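Local coordinates for protein EDTA monooxygenase (EDTA-degrading bacterium BNC1, PDB 5DQP) that probably oxidises EDTA with molecular oxygen and reduced FMN, as a flavin-dependent monooxygenase that works with a partner flavin reductase, at residues G159-A171 against P176-E188. Sequence-based numbering, arbitrary orientation.
Sequences GLWNSWKFPWDEA and PNPFGEVMPINHE
The last turn of helix 143-161 rests on Ile185, whose CG2 lies 3.4 Å from Gly159 O while CD1 reaches CD2 of Leu160, the two side chains crossing at about a right angle. Ser163 then brings the two segments into pairing: its carbonyl O accepts a nearly straight hydrogen bond from Met183 N (2.8 Å, 169°), and its OG turns back to Leu160 O, which also accepts from Ser163 N. Trp164, with CG anti to the backbone N (chi1 -177°), lies beside Val182 on one face of the ladder, CD1 against CG2. Trp164 NE1 donates to Phe179 O at 2.8 Å, the acceptor lying in the indole plane and the donor on a carbonyl lone pair. CZ2 meets CD2 of Phe179, but the two rings, nearly parallel, are slid apart and barely overlap. A phenylalanine here would probably leave Phe179 O without its indole donor. This short antiparallel ladder, 164-165 with 181-182, lies in an excursion from the luciferase-like TIM barrel and packs against the second subunit, whose Trp22 meets the Phe179 ring. On the opposite face, Lys165 and Glu181 run side by side in a hydrogen-bonded pair (Lys165 N to Glu181 O, 2.7 Å), Glu181 N returning a bond to Lys165 O. Lys165 NZ and Glu181 OE2 stay 4.1 Å apart, too far for a salt bridge. Phe166 brings CE1 to within 3.3 Å of Pro178 O, and Phe33 of the second subunit meets its ring edge-to-face. Pro167, centre of an inverse gamma turn, presses CD against Gly180 N (3.5 Å).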
loop_
_atom_site.group_PDB
_atom_site.type_symbol
_atom_site.label_atom_id
_atom_site.label_comp_id
_atom_site.label_asym_id
_atom_site.label_seq_id
_atom_site.Cartn_x
_atom_site.Cartn_y
_atom_site.Cartn_z
ATOM N N GLY A 159 -0.051 8.900 -18.262
ATOM C CA GLY A 159 -0.917 8.326 -19.277
ATOM C C GLY A 159 -1.941 7.362 -18.703
ATOM O O GLY A 159 -3.113 7.398 -19.080
ATOM N N LEU A 160 -1.522 6.509 -17.763
ATOM C CA LEU A 160 -2.455 5.578 -17.126
ATOM C C LEU A 160 -3.509 6.305 -16.307
ATOM O O LEU A 160 -4.695 5.956 -16.350
ATOM C CB LEU A 160 -1.696 4.582 -16.248
ATOM C CG LEU A 160 -0.924 3.569 -17.087
ATOM C CD1 LEU A 160 -0.031 2.680 -16.233
ATOM C CD2 LEU A 160 -1.919 2.716 -17.895
ATOM N N TRP A 161 -3.094 7.284 -15.508
ATOM C CA TRP A 161 -4.068 8.030 -14.726
ATOM C C TRP A 161 -5.164 8.625 -15.608
ATOM O O TRP A 161 -6.331 8.663 -15.209
ATOM C CB TRP A 161 -3.366 9.113 -13.913
ATOM C CG TRP A 161 -2.637 8.545 -12.730
ATOM C CD1 TRP A 161 -2.873 7.344 -12.108
ATOM C CD2 TRP A 161 -1.522 9.131 -12.058
ATOM N NE1 TRP A 161 -1.982 7.162 -11.064
ATOM C CE2 TRP A 161 -1.136 8.241 -11.023
ATOM C CE3 TRP A 161 -0.809 10.320 -12.229
ATOM C CZ2 TRP A 161 -0.085 8.518 -10.158
ATOM C CZ3 TRP A 161 0.240 10.586 -11.379
ATOM C CH2 TRP A 161 0.586 9.693 -10.349
ATOM N N ASN A 162 -4.823 9.063 -16.821
ATOM C CA ASN A 162 -5.811 9.726 -17.661
ATOM C C ASN A 162 -6.603 8.781 -18.525
ATOM O O ASN A 162 -7.496 9.245 -19.231
ATOM C CB ASN A 162 -5.147 10.775 -18.551
ATOM C CG ASN A 162 -4.674 11.956 -17.756
ATOM O OD1 ASN A 162 -5.277 12.309 -16.745
ATOM N ND2 ASN A 162 -3.582 12.562 -18.185
ATOM N N SER A 163 -6.304 7.475 -18.491
ATOM C CA SER A 163 -6.847 6.538 -19.464
ATOM C C SER A 163 -8.259 6.054 -19.132
ATOM O O SER A 163 -8.872 5.395 -19.983
ATOM C CB SER A 163 -5.917 5.323 -19.617
ATOM O OG SER A 163 -5.959 4.497 -18.453
ATOM N N TRP A 164 -8.781 6.332 -17.928
ATOM C CA TRP A 164 -10.161 5.988 -17.581
ATOM C C TRP A 164 -10.789 7.197 -16.909
ATOM O O TRP A 164 -10.494 7.483 -15.748
ATOM C CB TRP A 164 -10.248 4.769 -16.670
ATOM C CG TRP A 164 -11.683 4.360 -16.374
ATOM C CD1 TRP A 164 -12.824 4.767 -17.039
ATOM C CD2 TRP A 164 -12.123 3.473 -15.351
ATOM N NE1 TRP A 164 -13.940 4.166 -16.496
ATOM C CE2 TRP A 164 -13.536 3.357 -15.469
ATOM C CE3 TRP A 164 -11.468 2.723 -14.376
ATOM C CZ2 TRP A 164 -14.286 2.568 -14.611
ATOM C CZ3 TRP A 164 -12.219 1.932 -13.537
ATOM C CH2 TRP A 164 -13.608 1.855 -13.661
ATOM N N LYS A 165 -11.654 7.899 -17.638
ATOM C CA LYS A 165 -12.400 9.029 -17.104
ATOM C C LYS A 165 -13.841 8.560 -16.900
ATOM O O LYS A 165 -14.644 8.564 -17.828
ATOM C CB LYS A 165 -12.297 10.227 -18.033
ATOM C CG LYS A 165 -10.869 10.792 -18.119
ATOM C CD LYS A 165 -10.740 11.907 -19.160
ATOM C CE LYS A 165 -9.273 12.291 -19.334
ATOM N NZ LYS A 165 -9.070 13.411 -20.294
ATOM N N PHE A 166 -14.132 8.112 -15.678
ATOM C CA PHE A 166 -15.461 7.631 -15.315
ATOM C C PHE A 166 -16.417 8.819 -15.164
ATOM O O PHE A 166 -16.016 9.880 -14.692
ATOM C CB PHE A 166 -15.366 6.833 -14.004
ATOM C CG PHE A 166 -16.681 6.326 -13.470
ATOM C CD1 PHE A 166 -17.223 5.140 -13.937
ATOM C CD2 PHE A 166 -17.376 7.050 -12.517
ATOM C CE1 PHE A 166 -18.439 4.683 -13.461
ATOM C CE2 PHE A 166 -18.589 6.598 -12.032
ATOM C CZ PHE A 166 -19.122 5.400 -12.506
ATOM N N PRO A 167 -17.796 8.670 -15.615
ATOM C CA PRO A 167 -18.744 9.822 -15.587
ATOM C C PRO A 167 -19.407 10.082 -14.232
ATOM O O PRO A 167 -20.543 9.713 -13.945
ATOM C CB PRO A 167 -19.762 9.441 -16.665
ATOM C CG PRO A 167 -19.729 7.950 -16.746
ATOM C CD PRO A 167 -18.390 7.467 -16.219
ATOM N N TRP A 168 -18.657 10.759 -13.358
ATOM C CA TRP A 168 -19.099 11.000 -11.984
ATOM C C TRP A 168 -20.471 11.658 -11.907
ATOM O O TRP A 168 -21.215 11.419 -10.952
ATOM C CB TRP A 168 -18.071 11.878 -11.249
ATOM C CG TRP A 168 -16.736 11.267 -11.237
ATOM C CD1 TRP A 168 -15.665 11.614 -12.007
ATOM C CD2 TRP A 168 -16.331 10.126 -10.474
ATOM N NE1 TRP A 168 -14.609 10.787 -11.741
ATOM C CE2 TRP A 168 -14.992 9.860 -10.807
ATOM C CE3 TRP A 168 -16.971 9.309 -9.531
ATOM C CZ2 TRP A 168 -14.273 8.823 -10.219
ATOM C CZ3 TRP A 168 -16.261 8.281 -8.957
ATOM C CH2 TRP A 168 -14.932 8.044 -9.306
ATOM N N ASP A 169 -20.824 12.499 -12.880
ATOM C CA ASP A 169 -22.138 13.147 -12.896
ATOM C C ASP A 169 -23.233 12.295 -13.550
ATOM O O ASP A 169 -24.392 12.716 -13.577
ATOM C CB ASP A 169 -22.042 14.495 -13.624
ATOM N N GLU A 170 -22.887 11.160 -14.115
ATOM C CA GLU A 170 -23.860 10.282 -14.706
ATOM C C GLU A 170 -23.668 8.857 -14.253
ATOM O O GLU A 170 -23.545 7.962 -15.026
ATOM C CB GLU A 170 -23.826 10.371 -16.217
ATOM C CG GLU A 170 -23.672 11.758 -16.786
ATOM C CD GLU A 170 -23.769 11.792 -18.287
ATOM O OE1 GLU A 170 -24.890 11.903 -18.802
ATOM O OE2 GLU A 170 -22.730 11.711 -18.955
ATOM N N ALA A 171 -23.709 8.682 -12.960
ATOM C CA ALA A 171 -23.473 7.388 -12.337
ATOM C C ALA A 171 -24.747 6.726 -11.824
ATOM O O ALA A 171 -24.671 5.640 -11.238
ATOM C CB ALA A 171 -22.457 7.540 -11.199
ATOM N N PRO A 176 -26.019 4.933 -21.702
ATOM C CA PRO A 176 -25.504 3.928 -22.640
ATOM C C PRO A 176 -24.006 3.713 -22.494
ATOM O O PRO A 176 -23.504 2.661 -22.891
ATOM C CB PRO A 176 -25.881 4.497 -24.018
ATOM C CG PRO A 176 -26.043 5.964 -23.801
ATOM C CD PRO A 176 -26.489 6.156 -22.374
ATOM N N ASN A 177 -23.279 4.636 -21.880
ATOM C CA ASN A 177 -21.826 4.537 -21.761
ATOM C C ASN A 177 -21.415 4.728 -20.305
ATOM O O ASN A 177 -20.755 5.715 -19.950
ATOM C CB ASN A 177 -21.152 5.567 -22.664
ATOM C CG ASN A 177 -19.652 5.456 -22.648
ATOM O OD1 ASN A 177 -19.092 4.385 -22.408
ATOM N ND2 ASN A 177 -18.985 6.567 -22.906
ATOM N N PRO A 178 -21.783 3.791 -19.427
ATOM C CA PRO A 178 -21.583 4.039 -17.997
ATOM C C PRO A 178 -20.114 4.033 -17.570
ATOM O O PRO A 178 -19.823 4.527 -16.472
ATOM C CB PRO A 178 -22.373 2.907 -17.332
ATOM C CG PRO A 178 -22.253 1.767 -18.331
ATOM C CD PRO A 178 -22.251 2.417 -19.702
ATOM N N PHE A 179 -19.191 3.486 -18.376
ATOM C CA PHE A 179 -17.767 3.574 -18.058
ATOM C C PHE A 179 -17.153 4.912 -18.449
ATOM O O PHE A 179 -16.032 5.202 -18.019
ATOM C CB PHE A 179 -16.976 2.449 -18.732
ATOM C CG PHE A 179 -17.038 1.119 -18.005
ATOM C CD1 PHE A 179 -18.159 0.309 -18.107
ATOM C CD2 PHE A 179 -15.962 0.667 -17.252
ATOM C CE1 PHE A 179 -18.216 -0.907 -17.454
ATOM C CE2 PHE A 179 -16.008 -0.563 -16.596
ATOM C CZ PHE A 179 -17.128 -1.348 -16.692
ATOM N N GLY A 180 -17.844 5.734 -19.243
ATOM C CA GLY A 180 -17.273 7.011 -19.636
ATOM C C GLY A 180 -16.187 6.842 -20.693
ATOM O O GLY A 180 -16.263 5.977 -21.568
ATOM N N GLU A 181 -15.153 7.677 -20.610
ATOM C CA GLU A 181 -14.078 7.698 -21.599
ATOM C C GLU A 181 -12.958 6.762 -21.155
ATOM O O GLU A 181 -12.285 7.007 -20.147
ATOM C CB GLU A 181 -13.558 9.123 -21.809
ATOM C CG GLU A 181 -12.311 9.189 -22.702
ATOM C CD GLU A 181 -11.631 10.560 -22.709
ATOM O OE1 GLU A 181 -12.314 11.570 -22.422
ATOM O OE2 GLU A 181 -10.411 10.626 -22.999
ATOM N N VAL A 182 -12.747 5.707 -21.929
ATOM C CA VAL A 182 -11.745 4.685 -21.659
ATOM C C VAL A 182 -10.840 4.623 -22.875
ATOM O O VAL A 182 -11.311 4.365 -23.987
ATOM C CB VAL A 182 -12.401 3.322 -21.398
ATOM C CG1 VAL A 182 -11.359 2.222 -21.251
ATOM C CG2 VAL A 182 -13.298 3.408 -20.184
ATOM N N MET A 183 -9.562 4.873 -22.681
ATOM C CA MET A 183 -8.679 4.821 -23.836
ATOM C C MET A 183 -7.324 4.246 -23.445
ATOM O O MET A 183 -6.634 4.818 -22.586
ATOM C CB MET A 183 -8.511 6.215 -24.440
ATOM C CG MET A 183 -7.767 6.219 -25.768
ATOM S SD MET A 183 -7.158 7.860 -26.195
ATOM C CE MET A 183 -6.148 7.505 -27.637
ATOM N N PRO A 184 -6.902 3.138 -24.066
ATOM C CA PRO A 184 -5.571 2.596 -23.781
ATOM C C PRO A 184 -4.485 3.586 -24.165
ATOM O O PRO A 184 -4.704 4.516 -24.940
ATOM C CB PRO A 184 -5.507 1.341 -24.648
ATOM C CG PRO A 184 -6.457 1.629 -25.766
ATOM C CD PRO A 184 -7.568 2.408 -25.162
ATOM N N ILE A 185 -3.302 3.406 -23.578
ATOM C CA ILE A 185 -2.175 4.267 -23.927
ATOM C C ILE A 185 -1.273 3.631 -24.977
ATOM O O ILE A 185 -0.584 4.362 -25.699
ATOM C CB ILE A 185 -1.330 4.671 -22.696
ATOM C CG1 ILE A 185 -0.674 3.440 -22.065
ATOM C CG2 ILE A 185 -2.175 5.458 -21.702
ATOM C CD1 ILE A 185 0.257 3.745 -20.872
ATOM N N ASN A 186 -1.261 2.310 -25.092
ATOM C CA ASN A 186 -0.406 1.612 -26.052
ATOM C C ASN A 186 0.979 2.231 -26.073
ATOM O O ASN A 186 1.509 2.603 -27.114
ATOM C CB ASN A 186 -1.017 1.597 -27.457
ATOM C CG ASN A 186 -2.351 0.861 -27.507
ATOM O OD1 ASN A 186 -2.592 -0.070 -26.730
ATOM N ND2 ASN A 186 -3.225 1.277 -28.414
ATOM N N HIS A 187 1.565 2.349 -24.887
ATOM C CA HIS A 187 2.908 2.887 -24.767
ATOM C C HIS A 187 3.930 1.814 -25.107
ATOM O O HIS A 187 3.817 0.658 -24.678
ATOM C CB HIS A 187 3.160 3.410 -23.350
ATOM C CG HIS A 187 4.583 3.792 -23.118
ATOM N ND1 HIS A 187 5.075 5.036 -23.435
ATOM C CD2 HIS A 187 5.639 3.070 -22.672
ATOM C CE1 HIS A 187 6.367 5.078 -23.169
ATOM N NE2 HIS A 187 6.735 3.900 -22.702
ATOM N N GLU A 188 4.930 2.195 -25.893
ATOM C CA GLU A 188 6.097 1.347 -26.112
ATOM C C GLU A 188 7.309 2.259 -26.207
ATOM O O GLU A 188 7.443 3.012 -27.174
ATOM C CB GLU A 188 5.959 0.485 -27.366
ATOM C CG GLU A 188 7.170 -0.430 -27.562
ATOM C CD GLU A 188 6.871 -1.676 -28.391
ATOM O OE1 GLU A 188 5.802 -1.729 -29.046
ATOM O OE2 GLU A 188 7.717 -2.604 -28.383
HETATM O O HOH W 1 -9.505 8.620 -21.220
HETATM O O HOH W 2 -8.011 11.315 -22.748
HETATM O O HOH W 3 -21.662 5.383 -14.802
#